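Side-chain contacts in putative MCP-type signal transduction protein (Campylobacter jejuni subsp. jejuni serotype O:2, PDB 4WY9), which probably senses chemical signals through a periplasmic tandem-PAS domain, apparently by indirect ligand recognition, and relays them into the chemotaxis pathway: residues Tyr89-Glu92 with Phe97-Gln100; Gln135-Lys140 with Ala169-Asp174. All coordinates share one frame; numbering follows the deposited sequence.

Interaction 1: residues Tyr89-Glu92 with Phe97-Gln100; sequences YFKE and FNTQ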
ATOM      1  N   TYR A  89     -25.083   5.911  20.053  1.00  9.21           N
ATOM      2  CA  TYR A  89     -25.476   7.108  19.338  1.00  9.24           C
ATOM      3  C   TYR A  89     -24.568   7.361  18.122  1.00  9.67           C
ATOM      4  O   TYR A  89     -24.974   8.022  17.180  1.00 10.25           O
ATOM      5  CB  TYR A  89     -25.537   8.325  20.257  1.00  9.37           C
ATOM      6  CG  TYR A  89     -24.257   9.110  20.436  1.00  7.97           C
ATOM      7  CD1 TYR A  89     -23.964  10.179  19.619  1.00  9.60           C
ATOM      8  CD2 TYR A  89     -23.360   8.812  21.468  1.00  8.19           C
ATOM      9  CE1 TYR A  89     -22.806  10.932  19.805  1.00  8.54           C
ATOM     10  CE2 TYR A  89     -22.214   9.560  21.669  1.00  7.87           C
ATOM     11  CZ  TYR A  89     -21.936  10.612  20.814  1.00  8.50           C
ATOM     12  OH  TYR A  89     -20.808  11.379  20.984  1.00  8.54           O
ATOM     13  N   PHE A  90     -23.346   6.839  18.156  1.00  8.70           N
ATOM     14  CA  PHE A  90     -22.458   6.959  17.001  1.00  8.91           C
ATOM     15  C   PHE A  90     -23.124   6.427  15.725  1.00  9.54           C
ATOM     16  O   PHE A  90     -23.032   7.019  14.659  1.00  9.71           O
ATOM     17  CB  PHE A  90     -21.149   6.206  17.225  1.00  8.88           C
ATOM     18  CG  PHE A  90     -20.102   6.926  18.042  1.00  8.89           C
ATOM     19  CD1 PHE A  90     -20.421   7.832  19.017  1.00  9.32           C
ATOM     20  CD2 PHE A  90     -18.767   6.645  17.836  1.00  8.46           C
ATOM     21  CE1 PHE A  90     -19.425   8.435  19.753  1.00  9.34           C
ATOM     22  CE2 PHE A  90     -17.790   7.230  18.570  1.00  9.07           C
ATOM     23  CZ  PHE A  90     -18.125   8.147  19.526  1.00  9.89           C
ATOM     24  N   LYS A  91     -23.761   5.270  15.848  1.00 10.37           N
ATOM     25  CA  LYS A  91     -24.364   4.613  14.711  1.00 11.32           C
ATOM     26  C   LYS A  91     -25.537   5.418  14.167  1.00 12.39           C
ATOM     27  O   LYS A  91     -25.846   5.400  12.987  1.00 15.03           O
ATOM     28  CB  LYS A  91     -24.797   3.179  15.085  1.00 11.70           C
ATOM     29  CG  LYS A  91     -23.626   2.266  15.421  1.00 15.27           C
ATOM     30  CD  LYS A  91     -24.012   0.824  15.664  1.00 18.76           C
ATOM     31  CE  LYS A  91     -22.784  -0.087  15.858  1.00 18.13           C
ATOM     32  NZ  LYS A  91     -23.171  -1.520  15.969  1.00 18.82           N
ATOM     33  N   GLU A  92     -26.220   6.136  15.067  1.00 11.07           N
ATOM     34  CA  GLU A  92     -27.377   6.915  14.703  1.00 13.06           C
ATOM     35  C   GLU A  92     -27.015   8.253  14.051  1.00 12.76           C
ATOM     36  O   GLU A  92     -27.863   8.948  13.534  1.00 16.33           O
ATOM     37  CB  GLU A  92     -28.297   7.090  15.924  1.00 16.58           C
ATOM     38  CG  GLU A  92     -28.710   5.752  16.547  1.00 19.70           C
ATOM     39  CD  GLU A  92     -29.571   5.842  17.816  1.00 23.77           C
ATOM     40  OE1 GLU A  92     -29.798   6.951  18.366  1.00 23.92           O
ATOM     41  OE2 GLU A  92     -30.042   4.761  18.276  1.00 30.96           O
ATOM     42  N   PHE A  97     -21.939   5.655   8.388  1.00  7.52           N
ATOM     43  CA  PHE A  97     -21.059   5.049   9.388  1.00  7.17           C
ATOM     44  C   PHE A  97     -21.390   3.588   9.664  1.00  7.58           C
ATOM     45  O   PHE A  97     -20.720   2.953  10.475  1.00  8.98           O
ATOM     46  CB  PHE A  97     -21.113   5.816  10.699  1.00  8.09           C
ATOM     47  CG  PHE A  97     -20.636   7.241  10.636  1.00  8.96           C
ATOM     48  CD1 PHE A  97     -19.803   7.686   9.609  1.00  9.81           C
ATOM     49  CD2 PHE A  97     -20.992   8.138  11.620  1.00 10.29           C
ATOM     50  CE1 PHE A  97     -19.362   8.979   9.583  1.00 11.77           C
ATOM     51  CE2 PHE A  97     -20.557   9.434  11.621  1.00 12.35           C
ATOM     52  CZ  PHE A  97     -19.740   9.880  10.584  1.00 12.61           C
ATOM     53  N   ASN A  98     -22.441   3.058   9.040  1.00  7.52           N
ATOM     54  CA  ASN A  98     -22.889   1.719   9.336  1.00  8.49           C
ATOM     55  C   ASN A  98     -22.692   0.791   8.134  1.00  7.89           C
ATOM     56  O   ASN A  98     -23.189   1.099   7.058  1.00  9.99           O
ATOM     57  CB  ASN A  98     -24.376   1.710   9.711  1.00 11.93           C
ATOM     58  CG  ASN A  98     -24.628   2.432  10.998  1.00 16.89           C
ATOM     59  OD1 ASN A  98     -24.735   1.770  12.076  1.00 23.16           O
ATOM     60  ND2 ASN A  98     -24.771   3.681  10.928  1.00 17.38           N
ATOM     61  N   THR A  99     -21.981  -0.306   8.352  1.00  7.80           N
ATOM     62  CA  THR A  99     -21.825  -1.297   7.311  1.00  8.12           C
ATOM     63  C   THR A  99     -23.107  -2.116   7.186  1.00 10.59           C
ATOM     64  O   THR A  99     -24.014  -1.991   8.013  1.00 11.21           O
ATOM     65  CB  THR A  99     -20.638  -2.222   7.567  1.00  8.64           C
ATOM     66  OG1 THR A  99     -20.986  -3.129   8.640  1.00  8.92           O
ATOM     67  CG2 THR A  99     -19.379  -1.446   7.907  1.00  9.25           C
ATOM     68  N   GLN A 100     -23.146  -2.994   6.214  1.00 11.61           N
ATOM     69  CA  GLN A 100     -24.327  -3.826   5.999  1.00 13.61           C
ATOM     70  C   GLN A 100     -24.608  -4.726   7.202  1.00 11.94           C
ATOM     71  O   GLN A 100     -25.749  -5.084   7.452  1.00 14.58           O
ATOM     72  CB  GLN A 100     -24.188  -4.681   4.745  1.00 17.14           C
ATOM     73  CG  GLN A 100     -24.156  -3.865   3.484  1.00 25.76           C
ATOM     74  CD  GLN A 100     -25.517  -3.782   2.824  1.00 37.79           C
ATOM     75  OE1 GLN A 100     -26.378  -4.704   2.913  1.00 40.72           O
ATOM     76  NE2 GLN A 100     -25.733  -2.693   2.111  1.00 45.92           N
TER

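Interaction 2: residues Gln135-Lys140 with Ala169-Asp174; sequences QDILKK and AIPIFD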
ATOM      1  N   GLN A 135      -8.127  -7.623  10.752  1.00  8.93           N
ATOM      2  CA  GLN A 135      -8.270  -8.861  11.468  1.00 10.20           C
ATOM      3  C   GLN A 135      -7.020  -9.214  12.254  1.00 10.05           C
ATOM      4  O   GLN A 135      -7.099  -9.707  13.389  1.00 11.11           O
ATOM      5  CB  GLN A 135      -8.699  -9.957  10.541  1.00 13.53           C
ATOM      6  CG  GLN A 135     -10.130  -9.704  10.030  1.00 18.73           C
ATOM      7  CD  GLN A 135     -11.199  -9.516  11.200  1.00 22.85           C
ATOM      8  OE1 GLN A 135     -11.290 -10.342  12.142  1.00 27.23           O
ATOM      9  NE2 GLN A 135     -11.975  -8.423  11.159  1.00 22.61           N
ATOM     10  N   ASP A 136      -5.860  -8.969  11.665  1.00  9.71           N
ATOM     11  CA  ASP A 136      -4.604  -9.212  12.369  1.00  9.31           C
ATOM     12  C   ASP A 136      -4.473  -8.336  13.606  1.00  9.59           C
ATOM     13  O   ASP A 136      -3.995  -8.788  14.638  1.00 11.65           O
ATOM     14  CB  ASP A 136      -3.423  -8.990  11.449  1.00 11.36           C
ATOM     15  CG  ASP A 136      -3.270 -10.056  10.399  1.00 15.29           C
ATOM     16  OD1 ASP A 136      -3.905 -11.136  10.525  1.00 17.39           O
ATOM     17  OD2 ASP A 136      -2.511  -9.820   9.444  1.00 18.83           O
ATOM     18  N   ILE A 137      -4.858  -7.073  13.500  1.00  8.56           N
ATOM     19  CA  ILE A 137      -4.806  -6.178  14.654  1.00  8.79           C
ATOM     20  C   ILE A 137      -5.726  -6.701  15.766  1.00 10.17           C
ATOM     21  O   ILE A 137      -5.314  -6.775  16.929  1.00 10.70           O
ATOM     22  CB  ILE A 137      -5.185  -4.742  14.251  1.00  7.96           C
ATOM     23  CG1 ILE A 137      -4.057  -4.113  13.459  1.00  8.27           C
ATOM     24  CG2 ILE A 137      -5.471  -3.888  15.483  1.00  9.57           C
ATOM     25  CD1 ILE A 137      -4.366  -2.827  12.764  1.00  8.76           C
ATOM     26  N   LEU A 138      -6.967  -7.017  15.425  1.00  9.42           N
ATOM     27  CA  LEU A 138      -7.927  -7.464  16.446  1.00 11.00           C
ATOM     28  C   LEU A 138      -7.401  -8.695  17.161  1.00 13.74           C
ATOM     29  O   LEU A 138      -7.588  -8.838  18.378  1.00 17.25           O
ATOM     30  CB  LEU A 138      -9.290  -7.762  15.824  1.00 11.75           C
ATOM     31  CG  LEU A 138     -10.010  -6.581  15.200  1.00 19.08           C
ATOM     32  CD1 LEU A 138     -11.391  -6.907  14.794  1.00 19.41           C
ATOM     33  CD2 LEU A 138      -9.994  -5.326  16.027  1.00 23.02           C
ATOM     34  N   LYS A 139      -6.747  -9.593  16.420  1.00 13.26           N
ATOM     35  CA  LYS A 139      -6.261 -10.846  16.995  1.00 17.07           C
ATOM     36  C   LYS A 139      -4.953 -10.692  17.774  1.00 15.37           C
ATOM     37  O   LYS A 139      -4.764 -11.385  18.777  1.00 18.13           O
ATOM     38  CB  LYS A 139      -6.100 -11.890  15.854  1.00 20.83           C
ATOM     39  CG  LYS A 139      -5.500 -13.233  16.274  1.00 29.97           C
ATOM     40  CD  LYS A 139      -6.522 -14.052  17.009  1.00 39.36           C
ATOM     41  CE  LYS A 139      -5.931 -15.344  17.585  1.00 40.38           C
ATOM     42  NZ  LYS A 139      -4.897 -15.034  18.625  1.00 48.67           N
ATOM     43  N   LYS A 140      -4.034  -9.840  17.292  1.00 12.95           N
ATOM     44  CA  LYS A 140      -2.657  -9.863  17.761  1.00 13.65           C
ATOM     45  C   LYS A 140      -2.151  -8.603  18.442  1.00 11.44           C
ATOM     46  O   LYS A 140      -1.154  -8.649  19.163  1.00 13.53           O
ATOM     47  CB  LYS A 140      -1.708 -10.162  16.582  1.00 16.04           C
ATOM     48  CG  LYS A 140      -2.081 -11.380  15.788  1.00 19.84           C
ATOM     49  CD  LYS A 140      -1.035 -11.767  14.809  1.00 26.98           C
ATOM     50  CE  LYS A 140      -0.721 -10.735  13.801  1.00 29.81           C
ATOM     51  NZ  LYS A 140       0.215 -11.330  12.778  1.00 35.81           N
ATOM     52  N   ALA A 169      -2.532   0.217   8.690  1.00  6.41           N
ATOM     53  CA  ALA A 169      -3.450   0.368   9.821  1.00  6.82           C
ATOM     54  C   ALA A 169      -2.782   0.201  11.163  1.00  6.29           C
ATOM     55  O   ALA A 169      -1.761  -0.493  11.297  1.00  6.79           O
ATOM     56  CB  ALA A 169      -4.605  -0.632   9.677  1.00  9.69           C
ATOM     57  N   ILE A 170      -3.357   0.850  12.173  1.00  6.11           N
ATOM     58  CA  ILE A 170      -2.824   0.851  13.534  1.00  6.71           C
ATOM     59  C   ILE A 170      -3.978   0.708  14.525  1.00  6.42           C
ATOM     60  O   ILE A 170      -5.037   1.334  14.340  1.00  6.93           O
ATOM     61  CB  ILE A 170      -2.037   2.147  13.818  1.00  7.27           C
ATOM     62  CG1 ILE A 170      -0.918   2.341  12.795  1.00  8.42           C
ATOM     63  CG2 ILE A 170      -1.477   2.191  15.218  1.00  8.32           C
ATOM     64  CD1 ILE A 170      -0.164   3.637  12.960  1.00  9.10           C
ATOM     65  N   PRO A 171      -3.808  -0.102  15.586  1.00  6.81           N
ATOM     66  CA  PRO A 171      -4.836  -0.207  16.653  1.00  7.24           C
ATOM     67  C   PRO A 171      -4.992   1.067  17.446  1.00  6.78           C
ATOM     68  O   PRO A 171      -4.041   1.844  17.573  1.00  7.81           O
ATOM     69  CB  PRO A 171      -4.301  -1.312  17.550  1.00  8.69           C
ATOM     70  CG  PRO A 171      -2.821  -1.289  17.322  1.00  8.85           C
ATOM     71  CD  PRO A 171      -2.676  -0.987  15.850  1.00  7.89           C
ATOM     72  N   ILE A 172      -6.205   1.251  17.965  0.55  5.99           N
ATOM     73  CA  ILE A 172      -6.587   2.237  18.985  0.55  5.74           C
ATOM     74  C   ILE A 172      -6.849   1.488  20.275  0.55  6.57           C
ATOM     75  O   ILE A 172      -7.439   0.411  20.240  0.55  6.63           O
ATOM     76  CB  ILE A 172      -7.834   3.040  18.544  0.55  6.93           C
ATOM     77  CG1 ILE A 172      -7.624   3.652  17.156  0.55  8.50           C
ATOM     78  CG2 ILE A 172      -8.152   4.121  19.573  0.55  6.82           C
ATOM     79  CD1 ILE A 172      -6.429   4.565  17.081  0.55  9.25           C
ATOM     80  N   PHE A 173      -6.409   2.052  21.407  1.00  7.27           N
ATOM     81  CA  PHE A 173      -6.604   1.394  22.698  1.00  7.93           C
ATOM     82  C   PHE A 173      -7.354   2.253  23.704  1.00  8.64           C
ATOM     83  O   PHE A 173      -7.288   3.498  23.628  1.00  9.87           O
ATOM     84  CB  PHE A 173      -5.240   1.030  23.316  1.00  8.89           C
ATOM     85  CG  PHE A 173      -4.397   0.100  22.473  1.00  9.82           C
ATOM     86  CD1 PHE A 173      -3.505   0.613  21.543  1.00 10.26           C
ATOM     87  CD2 PHE A 173      -4.441  -1.263  22.636  1.00  9.72           C
ATOM     88  CE1 PHE A 173      -2.713  -0.227  20.776  1.00  9.72           C
ATOM     89  CE2 PHE A 173      -3.671  -2.106  21.852  1.00 10.88           C
ATOM     90  CZ  PHE A 173      -2.798  -1.592  20.951  1.00 10.18           C
ATOM     91  N   ASP A 174      -7.993   1.596  24.660  1.00  9.91           N
ATOM     92  CA  ASP A 174      -8.583   2.303  25.791  1.00 12.08           C
ATOM     93  C   ASP A 174      -7.687   2.159  27.042  1.00 12.05           C
ATOM     94  O   ASP A 174      -6.601   1.631  26.968  1.00 12.51           O
ATOM     95  CB  ASP A 174      -9.991   1.822  26.031  1.00 14.41           C
ATOM     96  CG  ASP A 174     -10.098   0.360  26.444  1.00 14.66           C
ATOM     97  OD1 ASP A 174      -9.085  -0.257  26.809  1.00 14.69           O
ATOM     98  OD2 ASP A 174     -11.241  -0.162  26.523  1.00 18.67           O
TER

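Interaction 1: residues Tyr89-Glu92 with Phe97-Gln100
Asn98 and Lys91 form a side-chain-to-backbone contact, in which an asparagine amide from the loop before strand 104-110 bonds to a backbone carbonyl of the short helix 88-93. It is local, with four residues between the two segments, and it buries 142 Å² in all. The one hydrogen bond across it runs from Asn98 ND2 to Lys91 O, 2.9 Å long. It is fairly straight, at 162° at the hydrogen. The donor lies in the carbonyl plane and meets a lone pair, with a C=O...N angle of 127°. The carbonyl oxygen in turn lies close to the amide plane of Asn98. The same ND2 also makes a weak bond to Ser94 O. These two carbonyls would limit rotation of the amide. The other end of the amide meets carbon. Asn98 OD1 comes to 3.3 Å from Lys91 CB and 3.6 Å from Lys91 CG. The two side chains cross at about a right angle. The Lys91 chain is extended beyond CG (chi2 -175°), which carries its ammonium group past the asparagine to a hydrogen bond with Gly102 O. Lys91 therefore ties the helix to the far end of the loop as well. Beside this polar pair, Phe90 O lies at the edge of the Phe97 ring, near its plane, with Phe97 CD2 3.8 Å away. The two phenylalanines pack on neighbouring elements of the PDC sensor fold. Their rings both meet Phe104 on strand 104-110, Phe97 pairs through its backbone with Val105, and Phe90 also packs on Ile59 and Ile62 of helix 59-70.

Interaction 2: residues Gln135-Lys140 with Ala169-Asp174
The ring of Pro171 and the flat peptide joining Ala169 to Ile170 each turn a face to Ile137. The two branches of Ile137 divide them. Its CG2 methyl stands over the middle of the proline ring, 3.5 Å from Pro171 CB and 4.0 Å from Pro171 CD. Its CD1 methyl lies above the peptide plane, 3.8 Å from Ala169 C and 3.9 Å from Ile170 N. That same methyl also meets the methyl of Ala169, with CD1 3.8 Å from Ala169 CB. The Ile137 chain is stretched out along CG1 (chi2 168°), which carries CD1 on to the peptide while CG2 stays over the proline. Ile137 and Pro171 are also the nearest pair of the two backbones, with CA atoms 6.3 Å apart. The contact joins helix 132-140 to strand 163-173. The axes of segments 135-140 and 169-173 come within 8.6 Å, with N-to-C directions 40° apart. This is helix-on-sheet packing in the sensor domain. Tyr149 on strand 149-150 touches both Ile137 and Pro171, and Ala141 and Glu145 also pack on the proline. From the strand, Ile170 points away from the helix and packs on Lys39 and Ser42 of the long helix 8-51. All four touching residues are buried. Ile137 meets the side chains of Ala169 and Pro171 and the face of the 169-170 peptide. The contact probably rests on close van der Waals packing and exclusion of water, since no hydrogen bond crosses between the two segments.

Overall arrangement
The two contacts follow one another along the chain, interaction 1 closing before interaction 2 opens. Both belong to the first PDC sensor domain. Their centres are 20 Å apart and their nearest atoms about 10 Å apart, so they do not touch. They are linked through one antiparallel sheet. The loop of interaction 1 leads into strand 104-110, and interaction 2 uses strand 163-173, with strands 78-83 and 179-188 between them. Interaction 1 lies nearer the periphery, its centre 27 Å from the chain centre against 18 Å for interaction 2. Interaction 1 joins helix 88-93 to the loop that leads into the sheet, and interaction 2 packs helix 132-140 on a strand of it, both within one PAS-like module.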